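Local structure of light Chain (Clostridium botulinum, 6BVD) at residues 38-50 against 86-98. The protein is the zinc-dependent protease domain of a mosaic botulinum neurotoxin, a metalloendopeptidase that probably cleaves a SNARE protein of the nerve terminal. Residues are numbered along the deposited sequence; the frame is centred on the assembly and turned at random.
Sequences AFQIMDNVWIIPE and KNKYLQIMIKLFK
L90, near the middle of the helix, packs against F39, I47 and P49 and shows how one forked side chain can serve two neighbouring strands. Its CD1 branch sits almost exactly above the centre of the F39 ring, a CH-pi contact of 3.6 Å from CD1 to the ring centroid and 7° off the normal. The other branch, CD2, rests against both I47 and P49, 3.9 Å from I47 CG2 and 3.8 Å from P49 CG.

Y89 and, about a turn off, M93 and K86 extend this surface. I47 divides its branches: CD1 reaches M93 CB, whereas CG2, anti to the backbone N, meets the Y89 ring at its edge. P49, centre of an inverse gamma turn, presses CB obliquely on that ring, 3.6 Å from Y89 CD2, and its carbonyl O lies against the aliphatic stem of K86. The stem runs on beside E50, K86 CE lying near E50 CG, while the K86 amino group turns to the carbonyl of L80.

At the corner before the M42-V45 turn, I41 fills the hollow between I94 and F97. With CG1 anti to the backbone N (chi1 -178°), that methylene lies over one face of F97 toward its rim, and CD1 continues to I94 CG1 at 3.7 Å. M42 SD approaches the same ring obliquely, 4.0 Å from F97 CE1, as a Met-aromatic contact.

Strand 45-48 and the helix run roughly antiparallel, at 151°, their axes 10.0 Å apart at closest approach, so apolar side chains do the joining. Helix 83-100 thus covers the hairpin of strands 36-40 and 45-48 within the mixed sheet, with strand 155-158 touching Y89 and F97, and helix 104-115 packing on M42, V45 and F97 beside the hairpin turn.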
loop_
_atom_site.group_PDB
_atom_site.type_symbol
_atom_site.label_atom_id
_atom_site.label_comp_id
_atom_site.label_asym_id
_atom_site.label_seq_id
_atom_site.Cartn_x
_atom_site.Cartn_y
_atom_site.Cartn_z
ATOM N N ALA A 38 -9.974 -21.016 7.128
ATOM C CA ALA A 38 -10.490 -19.632 6.997
ATOM C C ALA A 38 -9.508 -18.597 7.528
ATOM O O ALA A 38 -8.656 -18.909 8.411
ATOM C CB ALA A 38 -11.848 -19.522 7.720
ATOM N N PHE A 39 -9.617 -17.367 6.985
ATOM C CA PHE A 39 -8.611 -16.301 7.167
ATOM C C PHE A 39 -9.316 -15.008 7.592
ATOM O O PHE A 39 -10.229 -14.546 6.919
ATOM C CB PHE A 39 -7.797 -16.133 5.862
ATOM C CG PHE A 39 -7.134 -17.409 5.393
ATOM C CD1 PHE A 39 -5.789 -17.639 5.618
ATOM C CD2 PHE A 39 -7.874 -18.395 4.747
ATOM C CE1 PHE A 39 -5.185 -18.786 5.186
ATOM C CE2 PHE A 39 -7.296 -19.559 4.346
ATOM C CZ PHE A 39 -5.934 -19.769 4.559
ATOM N N GLN A 40 -8.969 -14.483 8.763
ATOM C CA GLN A 40 -9.690 -13.355 9.325
ATOM C C GLN A 40 -9.042 -12.084 8.810
ATOM O O GLN A 40 -8.056 -11.602 9.366
ATOM C CB GLN A 40 -9.694 -13.335 10.869
ATOM C CG GLN A 40 -10.815 -12.452 11.395
ATOM C CD GLN A 40 -10.927 -12.387 12.894
ATOM O OE1 GLN A 40 -11.836 -11.738 13.416
ATOM N NE2 GLN A 40 -10.020 -13.067 13.608
ATOM N N ILE A 41 -9.588 -11.575 7.718
ATOM C CA ILE A 41 -9.009 -10.398 7.047
ATOM C C ILE A 41 -9.108 -9.138 7.904
ATOM O O ILE A 41 -8.246 -8.220 7.821
ATOM C CB ILE A 41 -9.717 -10.228 5.615
ATOM C CG1 ILE A 41 -9.110 -9.037 4.863
ATOM C CG2 ILE A 41 -11.208 -10.122 5.771
ATOM C CD1 ILE A 41 -7.826 -9.380 4.227
ATOM N N MET A 42 -10.153 -9.045 8.724
ATOM C CA MET A 42 -10.284 -7.956 9.703
ATOM C C MET A 42 -11.176 -8.471 10.776
ATOM O O MET A 42 -11.862 -9.491 10.548
ATOM C CB MET A 42 -10.868 -6.644 9.088
ATOM C CG MET A 42 -12.201 -6.847 8.316
ATOM S SD MET A 42 -13.030 -5.263 7.865
ATOM C CE MET A 42 -13.747 -4.844 9.435
ATOM N N ASP A 43 -11.227 -7.807 11.937
ATOM C CA ASP A 43 -12.092 -8.286 13.033
ATOM C C ASP A 43 -13.527 -8.581 12.551
ATOM O O ASP A 43 -14.203 -7.698 11.988
ATOM C CB ASP A 43 -12.165 -7.273 14.170
ATOM C CG ASP A 43 -10.909 -7.239 15.036
ATOM O OD1 ASP A 43 -10.048 -8.138 14.950
ATOM O OD2 ASP A 43 -10.801 -6.295 15.832
ATOM N N ASN A 44 -13.995 -9.819 12.814
ATOM C CA ASN A 44 -15.326 -10.315 12.482
ATOM C C ASN A 44 -15.558 -10.612 10.990
ATOM O O ASN A 44 -16.676 -10.845 10.582
ATOM C CB ASN A 44 -16.437 -9.360 12.994
ATOM C CG ASN A 44 -16.482 -9.274 14.522
ATOM O OD1 ASN A 44 -16.166 -10.248 15.198
ATOM N ND2 ASN A 44 -16.832 -8.100 15.065
ATOM N N VAL A 45 -14.525 -10.625 10.179
ATOM C CA VAL A 45 -14.714 -10.948 8.756
ATOM C C VAL A 45 -13.761 -12.070 8.377
ATOM O O VAL A 45 -12.525 -11.958 8.514
ATOM C CB VAL A 45 -14.463 -9.707 7.818
ATOM C CG1 VAL A 45 -14.770 -10.061 6.379
ATOM C CG2 VAL A 45 -15.318 -8.543 8.236
ATOM N N TRP A 46 -14.331 -13.161 7.887
ATOM C CA TRP A 46 -13.539 -14.329 7.513
ATOM C C TRP A 46 -13.618 -14.553 6.042
ATOM O O TRP A 46 -14.690 -14.391 5.444
ATOM C CB TRP A 46 -14.050 -15.609 8.243
ATOM C CG TRP A 46 -13.783 -15.525 9.696
ATOM C CD1 TRP A 46 -14.561 -14.934 10.626
ATOM C CD2 TRP A 46 -12.602 -15.998 10.377
ATOM N NE1 TRP A 46 -13.945 -15.024 11.871
ATOM C CE2 TRP A 46 -12.745 -15.667 11.738
ATOM C CE3 TRP A 46 -11.447 -16.676 9.963
ATOM C CZ2 TRP A 46 -11.771 -16.016 12.716
ATOM C CZ3 TRP A 46 -10.465 -17.016 10.936
ATOM C CH2 TRP A 46 -10.641 -16.667 12.288
ATOM N N ILE A 47 -12.499 -14.954 5.457
ATOM C CA ILE A 47 -12.499 -15.390 4.064
ATOM C C ILE A 47 -12.241 -16.886 3.931
ATOM O O ILE A 47 -11.268 -17.413 4.501
ATOM C CB ILE A 47 -11.432 -14.628 3.242
ATOM C CG1 ILE A 47 -11.687 -13.126 3.345
ATOM C CG2 ILE A 47 -11.390 -15.129 1.767
ATOM C CD1 ILE A 47 -10.613 -12.259 2.736
ATOM N N ILE A 48 -13.109 -17.567 3.172
ATOM C CA ILE A 48 -12.808 -18.919 2.737
ATOM C C ILE A 48 -12.548 -18.911 1.231
ATOM O O ILE A 48 -13.484 -18.862 0.431
ATOM C CB ILE A 48 -13.940 -19.901 3.075
ATOM C CG1 ILE A 48 -14.226 -19.875 4.587
ATOM C CG2 ILE A 48 -13.588 -21.316 2.544
ATOM C CD1 ILE A 48 -15.464 -20.670 5.020
ATOM N N PRO A 49 -11.268 -18.970 0.834
ATOM C CA PRO A 49 -10.954 -18.720 -0.586
ATOM C C PRO A 49 -11.179 -19.952 -1.463
ATOM O O PRO A 49 -10.262 -20.476 -2.081
ATOM C CB PRO A 49 -9.487 -18.317 -0.543
ATOM C CG PRO A 49 -8.934 -19.179 0.604
ATOM C CD PRO A 49 -10.054 -19.235 1.635
ATOM N N GLU A 50 -12.419 -20.427 -1.472
ATOM C CA GLU A 50 -12.839 -21.570 -2.242
ATOM C C GLU A 50 -14.120 -21.246 -2.983
ATOM O O GLU A 50 -14.864 -20.334 -2.568
ATOM C CB GLU A 50 -13.070 -22.808 -1.332
ATOM C CG GLU A 50 -11.848 -23.197 -0.494
ATOM C CD GLU A 50 -12.050 -24.449 0.318
ATOM O OE1 GLU A 50 -12.776 -25.351 -0.165
ATOM O OE2 GLU A 50 -11.465 -24.546 1.430
ATOM N N LYS A 86 -5.774 -20.342 -4.741
ATOM C CA LYS A 86 -6.459 -19.881 -3.531
ATOM C C LYS A 86 -5.621 -18.785 -2.840
ATOM O O LYS A 86 -6.154 -17.793 -2.312
ATOM C CB LYS A 86 -6.723 -21.064 -2.571
ATOM C CG LYS A 86 -7.657 -22.095 -3.174
ATOM C CD LYS A 86 -7.991 -23.193 -2.113
ATOM C CE LYS A 86 -8.985 -24.245 -2.589
ATOM N NZ LYS A 86 -8.435 -25.231 -3.548
ATOM N N ASN A 87 -4.303 -18.963 -2.859
ATOM C CA ASN A 87 -3.423 -17.981 -2.249
ATOM C C ASN A 87 -3.454 -16.664 -3.031
ATOM O O ASN A 87 -3.427 -15.588 -2.452
ATOM C CB ASN A 87 -1.999 -18.514 -2.157
ATOM C CG ASN A 87 -1.063 -17.523 -1.483
ATOM O OD1 ASN A 87 -1.198 -17.243 -0.292
ATOM N ND2 ASN A 87 -0.141 -16.960 -2.244
ATOM N N LYS A 88 -3.508 -16.764 -4.351
ATOM C CA LYS A 88 -3.573 -15.572 -5.176
ATOM C C LYS A 88 -4.846 -14.790 -4.843
ATOM O O LYS A 88 -4.789 -13.580 -4.637
ATOM C CB LYS A 88 -3.529 -15.940 -6.664
ATOM C CG LYS A 88 -3.281 -14.727 -7.552
ATOM C CD LYS A 88 -3.596 -15.009 -9.009
ATOM C CE LYS A 88 -3.326 -13.773 -9.871
ATOM N NZ LYS A 88 -3.637 -14.037 -11.302
ATOM N N TYR A 89 -5.976 -15.513 -4.739
ATOM C CA TYR A 89 -7.273 -14.953 -4.365
ATOM C C TYR A 89 -7.181 -14.233 -3.003
ATOM O O TYR A 89 -7.701 -13.125 -2.827
ATOM C CB TYR A 89 -8.364 -16.090 -4.327
ATOM C CG TYR A 89 -9.729 -15.623 -3.927
ATOM C CD1 TYR A 89 -10.731 -15.405 -4.885
ATOM C CD2 TYR A 89 -10.038 -15.414 -2.579
ATOM C CE1 TYR A 89 -11.986 -14.953 -4.514
ATOM C CE2 TYR A 89 -11.285 -14.977 -2.196
ATOM C CZ TYR A 89 -12.259 -14.763 -3.158
ATOM O OH TYR A 89 -13.491 -14.333 -2.747
ATOM N N LEU A 90 -6.556 -14.880 -2.027
ATOM C CA LEU A 90 -6.342 -14.264 -0.725
ATOM C C LEU A 90 -5.545 -12.940 -0.854
ATOM O O LEU A 90 -5.896 -11.953 -0.241
ATOM C CB LEU A 90 -5.565 -15.193 0.188
ATOM C CG LEU A 90 -6.337 -16.282 0.914
ATOM C CD1 LEU A 90 -5.403 -16.954 1.957
ATOM C CD2 LEU A 90 -7.582 -15.705 1.564
ATOM N N GLN A 91 -4.465 -12.945 -1.621
ATOM C CA GLN A 91 -3.651 -11.719 -1.718
ATOM C C GLN A 91 -4.394 -10.567 -2.393
ATOM O O GLN A 91 -4.141 -9.394 -2.103
ATOM C CB GLN A 91 -2.335 -11.985 -2.458
ATOM C CG GLN A 91 -1.547 -13.146 -1.888
ATOM C CD GLN A 91 -1.368 -13.083 -0.382
ATOM O OE1 GLN A 91 -0.941 -12.073 0.164
ATOM N NE2 GLN A 91 -1.688 -14.199 0.303
ATOM N N ILE A 92 -5.243 -10.883 -3.358
ATOM C CA ILE A 92 -6.008 -9.841 -4.024
ATOM C C ILE A 92 -7.008 -9.275 -3.031
ATOM O O ILE A 92 -7.190 -8.072 -2.942
ATOM C CB ILE A 92 -6.701 -10.418 -5.283
ATOM C CG1 ILE A 92 -5.622 -10.838 -6.276
ATOM C CG2 ILE A 92 -7.762 -9.444 -5.851
ATOM C CD1 ILE A 92 -6.153 -11.571 -7.497
ATOM N N MET A 93 -7.649 -10.152 -2.259
ATOM C CA MET A 93 -8.620 -9.708 -1.277
ATOM C C MET A 93 -7.940 -8.804 -0.232
ATOM O O MET A 93 -8.499 -7.782 0.181
ATOM C CB MET A 93 -9.316 -10.909 -0.593
ATOM C CG MET A 93 -10.164 -11.735 -1.536
ATOM S SD MET A 93 -11.405 -10.758 -2.394
ATOM C CE MET A 93 -12.378 -10.100 -1.030
ATOM N N ILE A 94 -6.724 -9.158 0.161
ATOM C CA ILE A 94 -5.954 -8.322 1.067
ATOM C C ILE A 94 -5.723 -6.942 0.416
ATOM O O ILE A 94 -5.897 -5.888 1.016
ATOM C CB ILE A 94 -4.612 -8.992 1.391
ATOM C CG1 ILE A 94 -4.809 -10.185 2.335
ATOM C CG2 ILE A 94 -3.667 -8.039 2.060
ATOM C CD1 ILE A 94 -3.558 -11.032 2.465
ATOM N N LYS A 95 -5.382 -6.967 -0.856
ATOM C CA LYS A 95 -5.123 -5.686 -1.557
ATOM C C LYS A 95 -6.397 -4.829 -1.637
ATOM O O LYS A 95 -6.366 -3.588 -1.450
ATOM C CB LYS A 95 -4.553 -5.963 -2.951
ATOM C CG LYS A 95 -3.918 -4.705 -3.603
ATOM C CD LYS A 95 -3.150 -5.057 -4.863
ATOM C CE LYS A 95 -2.510 -3.775 -5.440
ATOM N NZ LYS A 95 -1.443 -4.203 -6.346
ATOM N N LEU A 96 -7.533 -5.481 -1.884
ATOM C CA LEU A 96 -8.787 -4.738 -2.000
ATOM C C LEU A 96 -9.266 -4.168 -0.663
ATOM O O LEU A 96 -9.738 -3.030 -0.603
ATOM C CB LEU A 96 -9.884 -5.611 -2.628
ATOM C CG LEU A 96 -9.594 -6.132 -4.034
ATOM C CD1 LEU A 96 -10.772 -6.926 -4.592
ATOM C CD2 LEU A 96 -9.257 -4.989 -5.045
ATOM N N PHE A 97 -9.073 -4.917 0.427
ATOM C CA PHE A 97 -9.415 -4.384 1.728
ATOM C C PHE A 97 -8.471 -3.221 2.101
ATOM O O PHE A 97 -8.941 -2.234 2.672
ATOM C CB PHE A 97 -9.397 -5.480 2.809
ATOM C CG PHE A 97 -10.726 -6.201 2.956
ATOM C CD1 PHE A 97 -11.645 -5.799 3.904
ATOM C CD2 PHE A 97 -11.056 -7.251 2.114
ATOM C CE1 PHE A 97 -12.882 -6.457 4.035
ATOM C CE2 PHE A 97 -12.270 -7.943 2.230
ATOM C CZ PHE A 97 -13.204 -7.542 3.187
ATOM N N LYS A 98 -7.180 -3.330 1.774
ATOM C CA LYS A 98 -6.254 -2.215 2.012
ATOM C C LYS A 98 -6.628 -0.993 1.164
ATOM O O LYS A 98 -6.409 0.135 1.594
ATOM C CB LYS A 98 -4.791 -2.609 1.747
ATOM C CG LYS A 98 -4.201 -3.494 2.868
ATOM C CD LYS A 98 -2.678 -3.624 2.862
ATOM C CE LYS A 98 -2.177 -4.746 1.949
ATOM N NZ LYS A 98 -0.720 -5.069 2.051
#